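Local structure of beta-glucuronidase (uncultured Clostridium sp., 6U7J) at residues 417-422 with 449-454; 424-429 with 455-460; 464-469 with 501-506. The protein hydrolyses beta-D-glucuronosides to release glucuronic acid, and as a gut microbial enzyme probably reactivates estrogens by removing glucuronic acid from their conjugates. All blocks are in the same frame, centred on the assembly; numbering follows the deposited sequence.

Contact 1: 417-422 with 449-454; sequences EPHSSE and MNVDVE
The Glu417 and Asn450 side chains cross at about a right angle at one end of this contact. Glu417 CG is anti to the carbonyl carbon, and the chain runs extended beyond it. Its carboxylate end passes across Asn450 CB, with Glu417 CD 3.7 Å from Asn450 CB. The carboxylate and amide planes are 37° apart. Glu417 OE2 is hydrogen-bonded to Asn468 ND2, which helps to fix the carboxylate. Further along, the two branches of Val451 point at residues 418-421. Val451 CG1 approaches the His419 ring obliquely, 4.0 Å from His419 CD2. Val451 CG2 sits 3.4 Å from Ser420 OG. The same hydroxyl meets Met449 SD at 3.6 Å, because the Met449 chain bends at chi2 and chi3 and brings its sulfur back. Ser420 OG also bonds Asp456 OD1. One water joins the two segments. It accepts from Asn450 N and donates to Pro418 O, 2.6 Å from the water oxygen, and to Ser420 OG. The His419 ring is held from its own segment. His419 ND1 gives a very short bond of 2.5 Å to the anti lone pair of Glu422 OE2, which lies 7° out of the ring plane. Glu422 is itself held by Ile378 N and Phe379 N. The two residues are the ends of a type I turn, which brings their side chains together. The contact joins the loops at the C-terminal ends of neighbouring strands 409-416 and 445-449 of a TIM barrel. Glu417 is the middle residue of an Asn-Glu-Pro sequence at the end of strand 409-416, consistent with the general acid/base of family 2 glycosidases.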
loop_
_atom_site.group_PDB
_atom_site.type_symbol
_atom_site.label_atom_id
_atom_site.label_comp_id
_atom_site.label_asym_id
_atom_site.label_seq_id
_atom_site.Cartn_x
_atom_site.Cartn_y
_atom_site.Cartn_z
ATOM N N GLU B 417 2.226 28.926 -16.807
ATOM C CA GLU B 417 3.651 28.871 -16.512
ATOM C C GLU B 417 4.569 29.061 -17.747
ATOM O O GLU B 417 5.434 28.280 -18.002
ATOM C CB GLU B 417 3.997 27.551 -15.832
ATOM C CG GLU B 417 3.344 27.357 -14.453
ATOM C CD GLU B 417 3.954 26.184 -13.655
ATOM O OE1 GLU B 417 4.596 25.294 -14.253
ATOM O OE2 GLU B 417 3.785 26.155 -12.423
ATOM N N PRO B 418 4.357 30.155 -18.496
ATOM C CA PRO B 418 5.312 30.466 -19.564
ATOM C C PRO B 418 6.585 31.030 -18.960
ATOM O O PRO B 418 6.599 31.542 -17.842
ATOM C CB PRO B 418 4.576 31.529 -20.393
ATOM C CG PRO B 418 3.797 32.286 -19.354
ATOM C CD PRO B 418 3.381 31.247 -18.310
ATOM N N HIS B 419 7.675 30.932 -19.721
ATOM C CA HIS B 419 8.948 31.494 -19.270
ATOM C C HIS B 419 8.913 33.003 -19.509
ATOM O O HIS B 419 9.566 33.552 -20.400
ATOM C CB HIS B 419 10.115 30.832 -19.984
ATOM C CG HIS B 419 11.434 31.074 -19.316
ATOM N ND1 HIS B 419 12.579 31.395 -20.015
ATOM C CD2 HIS B 419 11.791 31.038 -18.009
ATOM C CE1 HIS B 419 13.581 31.549 -19.168
ATOM N NE2 HIS B 419 13.129 31.340 -17.946
ATOM N N SER B 420 8.102 33.675 -18.693
ATOM C CA SER B 420 7.746 35.069 -18.916
ATOM C C SER B 420 8.789 36.045 -18.370
ATOM O O SER B 420 8.534 37.253 -18.341
ATOM C CB SER B 420 6.366 35.361 -18.307
ATOM O OG SER B 420 6.346 35.128 -16.906
ATOM N N SER B 421 9.940 35.540 -17.930
ATOM C CA SER B 421 11.078 36.386 -17.594
ATOM C C SER B 421 11.814 36.893 -18.826
ATOM O O SER B 421 12.594 37.841 -18.711
ATOM C CB SER B 421 12.059 35.607 -16.730
ATOM O OG SER B 421 12.580 34.533 -17.497
ATOM N N GLU B 422 11.600 36.269 -19.990
ATOM C CA GLU B 422 12.253 36.680 -21.226
ATOM C C GLU B 422 11.600 37.937 -21.787
ATOM O O GLU B 422 10.371 38.044 -21.832
ATOM C CB GLU B 422 12.179 35.561 -22.269
ATOM C CG GLU B 422 12.834 34.248 -21.839
ATOM C CD GLU B 422 12.605 33.108 -22.837
ATOM O OE1 GLU B 422 12.410 33.387 -24.039
ATOM O OE2 GLU B 422 12.618 31.928 -22.416
ATOM N N MET B 449 1.697 32.134 -13.190
ATOM C CA MET B 449 3.113 32.443 -13.098
ATOM C C MET B 449 3.866 31.334 -12.392
ATOM O O MET B 449 3.396 30.787 -11.388
ATOM C CB MET B 449 3.334 33.737 -12.305
ATOM C CG MET B 449 2.787 34.986 -12.956
ATOM S SD MET B 449 3.834 35.437 -14.328
ATOM C CE MET B 449 2.783 34.927 -15.692
ATOM N N ASN B 450 5.070 31.055 -12.876
ATOM C CA ASN B 450 6.043 30.341 -12.066
ATOM C C ASN B 450 7.381 31.058 -11.920
ATOM O O ASN B 450 8.077 30.788 -10.940
ATOM C CB ASN B 450 6.284 28.930 -12.624
ATOM C CG ASN B 450 7.272 28.926 -13.744
ATOM O OD1 ASN B 450 6.992 29.445 -14.822
ATOM N ND2 ASN B 450 8.450 28.369 -13.502
ATOM N N VAL B 451 7.759 31.969 -12.832
ATOM C CA VAL B 451 9.035 32.688 -12.735
ATOM C C VAL B 451 8.998 33.625 -11.533
ATOM O O VAL B 451 7.923 33.913 -10.996
ATOM C CB VAL B 451 9.351 33.492 -14.011
ATOM C CG1 VAL B 451 9.372 32.605 -15.259
ATOM C CG2 VAL B 451 8.360 34.638 -14.174
ATOM N N ASP B 452 10.164 34.129 -11.125
ATOM C CA ASP B 452 10.243 35.018 -9.970
ATOM C C ASP B 452 9.527 36.337 -10.256
ATOM O O ASP B 452 9.538 36.840 -11.386
ATOM C CB ASP B 452 11.708 35.275 -9.595
ATOM C CG ASP B 452 12.459 33.993 -9.213
ATOM O OD1 ASP B 452 11.855 33.112 -8.556
ATOM O OD2 ASP B 452 13.660 33.866 -9.557
ATOM N N VAL B 453 8.892 36.898 -9.222
ATOM C CA VAL B 453 8.104 38.114 -9.407
ATOM C C VAL B 453 8.970 39.261 -9.919
ATOM O O VAL B 453 8.510 40.087 -10.718
ATOM C CB VAL B 453 7.382 38.494 -8.100
ATOM C CG1 VAL B 453 8.379 38.620 -6.944
ATOM C CG2 VAL B 453 6.601 39.785 -8.282
ATOM N N GLU B 454 10.233 39.324 -9.490
ATOM C CA GLU B 454 11.137 40.355 -9.990
ATOM C C GLU B 454 11.358 40.236 -11.493
ATOM O O GLU B 454 11.554 41.249 -12.171
ATOM C CB GLU B 454 12.480 40.278 -9.259
ATOM C CG GLU B 454 12.366 40.407 -7.752
ATOM C CD GLU B 454 12.182 39.059 -7.071
ATOM O OE1 GLU B 454 12.045 38.041 -7.794
ATOM O OE2 GLU B 454 12.171 39.018 -5.817
HETATM O O HOH W 1 5.813 32.395 -15.500
#

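Contact 2: 424-429 with 455-460; sequences ASRNYF and EDKISQ. Unlike the reference sequence in segment 455-460: Glu455 (reference Asp).
Ile458, Arg426 and Lys457 carry this contact. Ile458 CG1 takes the crowded position between the backbone N and the carbonyl carbon (chi1 73°), which sends the two branches to different partners. Ile458 CD1 lies over one face of the Phe429 ring, 3.9 Å from the ring centroid, as a CH-pi contact. The other branch, Ile458 CG2, reaches Ser425 OG at 3.4 Å. That hydroxyl is hydrogen-bonded to Glu422 O. Arg426 starts with CG anti to the backbone N and bends at chi3. Its chain passes Lys457 O, 3.6 Å from Arg426 CG, and one guanidinium face looks onto Lys457 CB. Glu423 forms a salt bridge with Arg426 NH2. Lys457 crosses the arginine at about a right angle and turns its amine away to Glu455 O and Ser421 O, which keeps Lys457 NZ 5.9 Å from Arg426 NH2. Gln460 NE2 bonds Lys457 O at 2.6 Å, from above the carbonyl plane. Asp456 closes an Asx turn, with OD1 taking Ile458 N from above the carboxylate plane, and OD2 takes Ser459 N on its syn lone pair. In the TIM barrel, the loop after strand 445-449 packs here on the start of helix 424-439.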
loop_
_atom_site.group_PDB
_atom_site.type_symbol
_atom_site.label_atom_id
_atom_site.label_comp_id
_atom_site.label_asym_id
_atom_site.label_seq_id
_atom_site.Cartn_x
_atom_site.Cartn_y
_atom_site.Cartn_z
ATOM N N ALA B 424 11.437 38.950 -24.849
ATOM C CA ALA B 424 10.651 38.646 -26.036
ATOM C C ALA B 424 9.263 38.126 -25.697
ATOM O O ALA B 424 8.403 38.088 -26.582
ATOM C CB ALA B 424 11.385 37.632 -26.917
ATOM N N SER B 425 9.014 37.736 -24.444
ATOM C CA SER B 425 7.685 37.259 -24.079
ATOM C C SER B 425 6.688 38.394 -23.861
ATOM O O SER B 425 5.475 38.154 -23.920
ATOM C CB SER B 425 7.772 36.371 -22.828
ATOM O OG SER B 425 7.619 37.120 -21.628
ATOM N N ARG B 426 7.161 39.622 -23.629
ATOM C CA ARG B 426 6.236 40.727 -23.391
ATOM C C ARG B 426 5.382 41.021 -24.625
ATOM O O ARG B 426 4.152 41.133 -24.525
ATOM C CB ARG B 426 7.002 41.977 -22.957
ATOM C CG ARG B 426 6.085 43.129 -22.516
ATOM C CD ARG B 426 6.796 44.464 -22.569
ATOM N NE ARG B 426 8.149 44.349 -22.042
ATOM C CZ ARG B 426 8.462 44.543 -20.767
ATOM N NH1 ARG B 426 7.504 44.873 -19.905
ATOM N NH2 ARG B 426 9.722 44.408 -20.359
ATOM N N ASN B 427 6.012 41.154 -25.798
ATOM C CA ASN B 427 5.245 41.396 -27.024
ATOM C C ASN B 427 4.284 40.248 -27.321
ATOM O O ASN B 427 3.151 40.475 -27.766
ATOM C CB ASN B 427 6.190 41.597 -28.214
ATOM C CG ASN B 427 6.829 42.978 -28.238
ATOM O OD1 ASN B 427 6.502 43.852 -27.429
ATOM N ND2 ASN B 427 7.768 43.171 -29.160
ATOM N N TYR B 428 4.733 39.004 -27.111
ATOM C CA TYR B 428 3.895 37.840 -27.390
ATOM C C TYR B 428 2.595 37.923 -26.612
ATOM O O TYR B 428 1.502 37.879 -27.185
ATOM C CB TYR B 428 4.653 36.546 -27.046
ATOM C CG TYR B 428 3.899 35.282 -27.401
ATOM C CD1 TYR B 428 2.881 34.799 -26.585
ATOM C CD2 TYR B 428 4.200 34.574 -28.562
ATOM C CE1 TYR B 428 2.184 33.661 -26.917
ATOM C CE2 TYR B 428 3.512 33.416 -28.897
ATOM C CZ TYR B 428 2.502 32.972 -28.076
ATOM O OH TYR B 428 1.804 31.837 -28.410
ATOM N N PHE B 429 2.694 38.072 -25.299
ATOM C CA PHE B 429 1.492 38.014 -24.488
ATOM C C PHE B 429 0.684 39.295 -24.550
ATOM O O PHE B 429 -0.528 39.251 -24.319
ATOM C CB PHE B 429 1.873 37.629 -23.055
ATOM C CG PHE B 429 2.269 36.178 -22.943
ATOM C CD1 PHE B 429 1.299 35.185 -22.946
ATOM C CD2 PHE B 429 3.595 35.809 -22.936
ATOM C CE1 PHE B 429 1.651 33.836 -22.881
ATOM C CE2 PHE B 429 3.962 34.469 -22.874
ATOM C CZ PHE B 429 2.981 33.480 -22.846
ATOM N N GLU B 455 11.310 39.019 -12.037
ATOM C CA GLU B 455 11.643 38.808 -13.435
ATOM C C GLU B 455 10.437 38.759 -14.363
ATOM O O GLU B 455 10.617 38.882 -15.579
ATOM C CB GLU B 455 12.448 37.516 -13.583
ATOM C CG GLU B 455 13.618 37.434 -12.622
ATOM C CD GLU B 455 14.931 37.155 -13.331
ATOM O OE1 GLU B 455 15.832 36.568 -12.694
ATOM O OE2 GLU B 455 15.061 37.518 -14.526
ATOM N N ASP B 456 9.226 38.601 -13.834
ATOM C CA ASP B 456 8.057 38.508 -14.696
ATOM C C ASP B 456 7.912 39.776 -15.522
ATOM O O ASP B 456 8.208 40.881 -15.060
ATOM C CB ASP B 456 6.771 38.296 -13.892
ATOM C CG ASP B 456 5.535 38.305 -14.784
ATOM O OD1 ASP B 456 5.552 37.580 -15.798
ATOM O OD2 ASP B 456 4.568 39.044 -14.506
ATOM N N LYS B 457 7.428 39.611 -16.752
ATOM C CA LYS B 457 7.274 40.746 -17.644
ATOM C C LYS B 457 5.913 40.810 -18.326
ATOM O O LYS B 457 5.744 41.624 -19.238
ATOM C CB LYS B 457 8.396 40.738 -18.685
ATOM C CG LYS B 457 9.746 41.139 -18.079
ATOM C CD LYS B 457 10.891 40.969 -19.047
ATOM C CE LYS B 457 12.211 41.178 -18.344
ATOM N NZ LYS B 457 12.394 40.195 -17.232
ATOM N N ILE B 458 4.924 40.013 -17.900
ATOM C CA ILE B 458 3.661 39.969 -18.633
ATOM C C ILE B 458 2.424 40.153 -17.755
ATOM O O ILE B 458 1.336 40.433 -18.273
ATOM C CB ILE B 458 3.532 38.658 -19.437
ATOM C CG1 ILE B 458 3.260 37.461 -18.514
ATOM C CG2 ILE B 458 4.762 38.425 -20.305
ATOM C CD1 ILE B 458 2.773 36.208 -19.276
ATOM N N SER B 459 2.552 40.015 -16.436
ATOM C CA SER B 459 1.341 40.011 -15.617
ATOM C C SER B 459 0.645 41.365 -15.591
ATOM O O SER B 459 -0.542 41.424 -15.238
ATOM C CB SER B 459 1.634 39.562 -14.182
ATOM O OG SER B 459 1.797 38.153 -14.131
ATOM N N GLN B 460 1.335 42.449 -15.967
ATOM C CA GLN B 460 0.664 43.743 -16.067
ATOM C C GLN B 460 -0.509 43.714 -17.049
ATOM O O GLN B 460 -1.412 44.549 -16.936
ATOM C CB GLN B 460 1.655 44.834 -16.476
ATOM C CG GLN B 460 2.232 44.670 -17.882
ATOM C CD GLN B 460 3.457 43.768 -17.892
ATOM O OE1 GLN B 460 3.747 43.098 -16.901
ATOM N NE2 GLN B 460 4.178 43.741 -19.011
#

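Contact 3: 464-469 with 501-506; sequences VVCINR and PVIVTE
Thr505 OG1 donates to Asn468 OD1 at 2.6 Å, nearly along the C=O axis. This short bond helps to fix the rotation of the Asn468 amide. The amide is stacked on the Glu506 carboxylate, with the planes 25° apart and Asn468 CG 3.5 Å from Glu506 CD. Its ND2 end turns to Glu417. The Glu506 carboxylate is gripped by Tyr470 OH at OE1 and by Arg338 at OE2, and its place is consistent with the nucleophile of family 2 glycosidases. The positive charge of Arg338 would be expected to favour the ionised carboxylate.

The backbones pair as parallel strands. Val465 N bonds Pro501 O at 3.0 Å, and Ile503 N bonds Val465 O. Ile467 N bonds Ile503 O, also nearly along the C=O axis. The fourth bond, Thr505 N to Ile467 O, is bent, with an N-H...O angle of 139°. Here a beta bulge shifts the register by one, so that Asn468 pairs with Glu506. The pairing ends with Arg469 N to Glu506 O, an almost straight bond.

Side chains alternate between two faces. Cys466, Ile503, Asn468 and Glu506 share one. Cys466 SG leans on Ile503 CB and also touches Thr505 CG2 of the bulge at 3.6 Å. Val464 CG1, at the strand's start, meets Ile503 CD1 at 3.8 Å. On the other face lie Val465, Ile467, Val502 and Val504. Trp494 of helix 480-498 touches Val465 and Ile467 there, and Leu491 adds to Ile467. The two strands and this helix form a beta-alpha-beta unit of the TIM barrel. Strand 445-449 flanks strand 465-468, strand 545-551 flanks strand 502-506, and Met411 of strand 409-416 reaches Val464 and Ile503 across the barrel interior.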
loop_
_atom_site.group_PDB
_atom_site.type_symbol
_atom_site.label_atom_id
_atom_site.label_comp_id
_atom_site.label_asym_id
_atom_site.label_seq_id
_atom_site.Cartn_x
_atom_site.Cartn_y
_atom_site.Cartn_z
ATOM N N VAL B 464 -6.283 39.590 -13.168
ATOM C CA VAL B 464 -5.965 38.903 -11.921
ATOM C C VAL B 464 -4.578 38.311 -12.066
ATOM O O VAL B 464 -4.213 37.829 -13.145
ATOM C CB VAL B 464 -7.002 37.803 -11.594
ATOM C CG1 VAL B 464 -6.566 36.977 -10.374
ATOM C CG2 VAL B 464 -8.366 38.417 -11.358
ATOM N N VAL B 465 -3.788 38.373 -10.997
ATOM C CA VAL B 465 -2.473 37.730 -10.977
ATOM C C VAL B 465 -2.614 36.351 -10.348
ATOM O O VAL B 465 -3.174 36.209 -9.246
ATOM C CB VAL B 465 -1.450 38.592 -10.217
ATOM C CG1 VAL B 465 -0.143 37.816 -10.021
ATOM C CG2 VAL B 465 -1.197 39.883 -10.959
ATOM N N CYS B 466 -2.103 35.339 -11.042
ATOM C CA CYS B 466 -2.234 33.937 -10.649
ATOM C C CYS B 466 -0.829 33.361 -10.522
ATOM O O CYS B 466 -0.052 33.420 -11.483
ATOM C CB CYS B 466 -3.046 33.173 -11.697
ATOM S SG CYS B 466 -4.809 33.553 -11.675
ATOM N N ILE B 467 -0.490 32.821 -9.354
ATOM C CA ILE B 467 0.853 32.301 -9.125
ATOM C C ILE B 467 0.787 30.840 -8.696
ATOM O O ILE B 467 -0.087 30.438 -7.915
ATOM C CB ILE B 467 1.639 33.145 -8.092
ATOM C CG1 ILE B 467 1.046 33.003 -6.682
ATOM C CG2 ILE B 467 1.654 34.610 -8.520
ATOM C CD1 ILE B 467 1.848 33.706 -5.610
ATOM N N ASN B 468 1.711 30.048 -9.239
ATOM C CA ASN B 468 1.906 28.652 -8.875
ATOM C C ASN B 468 3.115 28.583 -7.948
ATOM O O ASN B 468 4.238 28.893 -8.363
ATOM C CB ASN B 468 2.133 27.786 -10.116
ATOM C CG ASN B 468 0.883 27.650 -10.985
ATOM O OD1 ASN B 468 -0.202 28.110 -10.620
ATOM N ND2 ASN B 468 1.033 27.002 -12.139
ATOM N N ARG B 469 2.893 28.181 -6.702
ATOM C CA ARG B 469 3.923 28.315 -5.684
ATOM C C ARG B 469 3.943 27.064 -4.832
ATOM O O ARG B 469 2.903 26.653 -4.311
ATOM C CB ARG B 469 3.673 29.551 -4.810
ATOM C CG ARG B 469 4.164 30.854 -5.448
ATOM C CD ARG B 469 5.645 30.765 -5.708
ATOM N NE ARG B 469 6.212 31.917 -6.396
ATOM C CZ ARG B 469 6.550 31.916 -7.683
ATOM N NH1 ARG B 469 6.346 30.827 -8.423
ATOM N NH2 ARG B 469 7.105 32.994 -8.234
ATOM N N PRO B 501 -5.631 41.846 -7.522
ATOM C CA PRO B 501 -5.914 40.683 -6.672
ATOM C C PRO B 501 -5.116 39.469 -7.130
ATOM O O PRO B 501 -4.761 39.340 -8.309
ATOM C CB PRO B 501 -7.420 40.456 -6.850
ATOM C CG PRO B 501 -7.955 41.689 -7.490
ATOM C CD PRO B 501 -6.823 42.306 -8.253
ATOM N N VAL B 502 -4.834 38.582 -6.173
ATOM C CA VAL B 502 -3.972 37.420 -6.374
ATOM C C VAL B 502 -4.747 36.147 -6.046
ATOM O O VAL B 502 -5.449 36.076 -5.027
ATOM C CB VAL B 502 -2.695 37.499 -5.516
ATOM C CG1 VAL B 502 -1.837 36.259 -5.732
ATOM C CG2 VAL B 502 -1.902 38.752 -5.849
ATOM N N ILE B 503 -4.625 35.155 -6.924
ATOM C CA ILE B 503 -5.038 33.784 -6.666
ATOM C C ILE B 503 -3.779 32.927 -6.631
ATOM O O ILE B 503 -2.902 33.067 -7.494
ATOM C CB ILE B 503 -6.008 33.272 -7.746
ATOM C CG1 ILE B 503 -7.257 34.144 -7.829
ATOM C CG2 ILE B 503 -6.407 31.825 -7.484
ATOM C CD1 ILE B 503 -8.133 33.763 -8.991
ATOM N N VAL B 504 -3.670 32.063 -5.626
ATOM C CA VAL B 504 -2.641 31.025 -5.625
ATOM C C VAL B 504 -3.256 29.850 -6.377
ATOM O O VAL B 504 -4.081 29.104 -5.838
ATOM C CB VAL B 504 -2.187 30.641 -4.215
ATOM C CG1 VAL B 504 -1.088 29.559 -4.296
ATOM C CG2 VAL B 504 -1.654 31.866 -3.451
ATOM N N THR B 505 -2.903 29.726 -7.652
ATOM C CA THR B 505 -3.586 28.769 -8.514
ATOM C C THR B 505 -3.067 27.345 -8.341
ATOM O O THR B 505 -3.727 26.408 -8.808
ATOM C CB THR B 505 -3.472 29.204 -9.985
ATOM O OG1 THR B 505 -2.179 29.776 -10.229
ATOM C CG2 THR B 505 -4.565 30.239 -10.349
ATOM N N GLU B 506 -1.931 27.163 -7.667
ATOM C CA GLU B 506 -1.345 25.847 -7.433
ATOM C C GLU B 506 -0.479 25.913 -6.182
ATOM O O GLU B 506 0.292 26.864 -6.006
ATOM C CB GLU B 506 -0.479 25.366 -8.619
ATOM C CG GLU B 506 -1.236 24.993 -9.900
ATOM C CD GLU B 506 -0.331 24.409 -10.983
ATOM O OE1 GLU B 506 0.754 23.899 -10.642
ATOM O OE2 GLU B 506 -0.693 24.467 -12.187
#

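All three contacts belong to the TIM barrel domain, on the same side of the chain's centre. The centres of contacts 1 and 2 are about 8 Å apart, those of 1 and 3 about 12 Å, and those of 2 and 3 about 16 Å. Contacts 1 and 2 alternate along the chain, and contact 3 follows both. Contacts 1 and 2 touch where Ser420 and Ser421 meet Asp456 and Lys457. Strand 445-449 links contact 1 to strand 465-468 of contact 3 through backbone bonds of Met449. Contact 2 lies on the outer, helix side. Glu417 and Glu506 come from different contacts, yet Glu417 CD and Glu506 CD are 5.3 Å apart, consistent with the carboxylate pair of a retaining glycosidase.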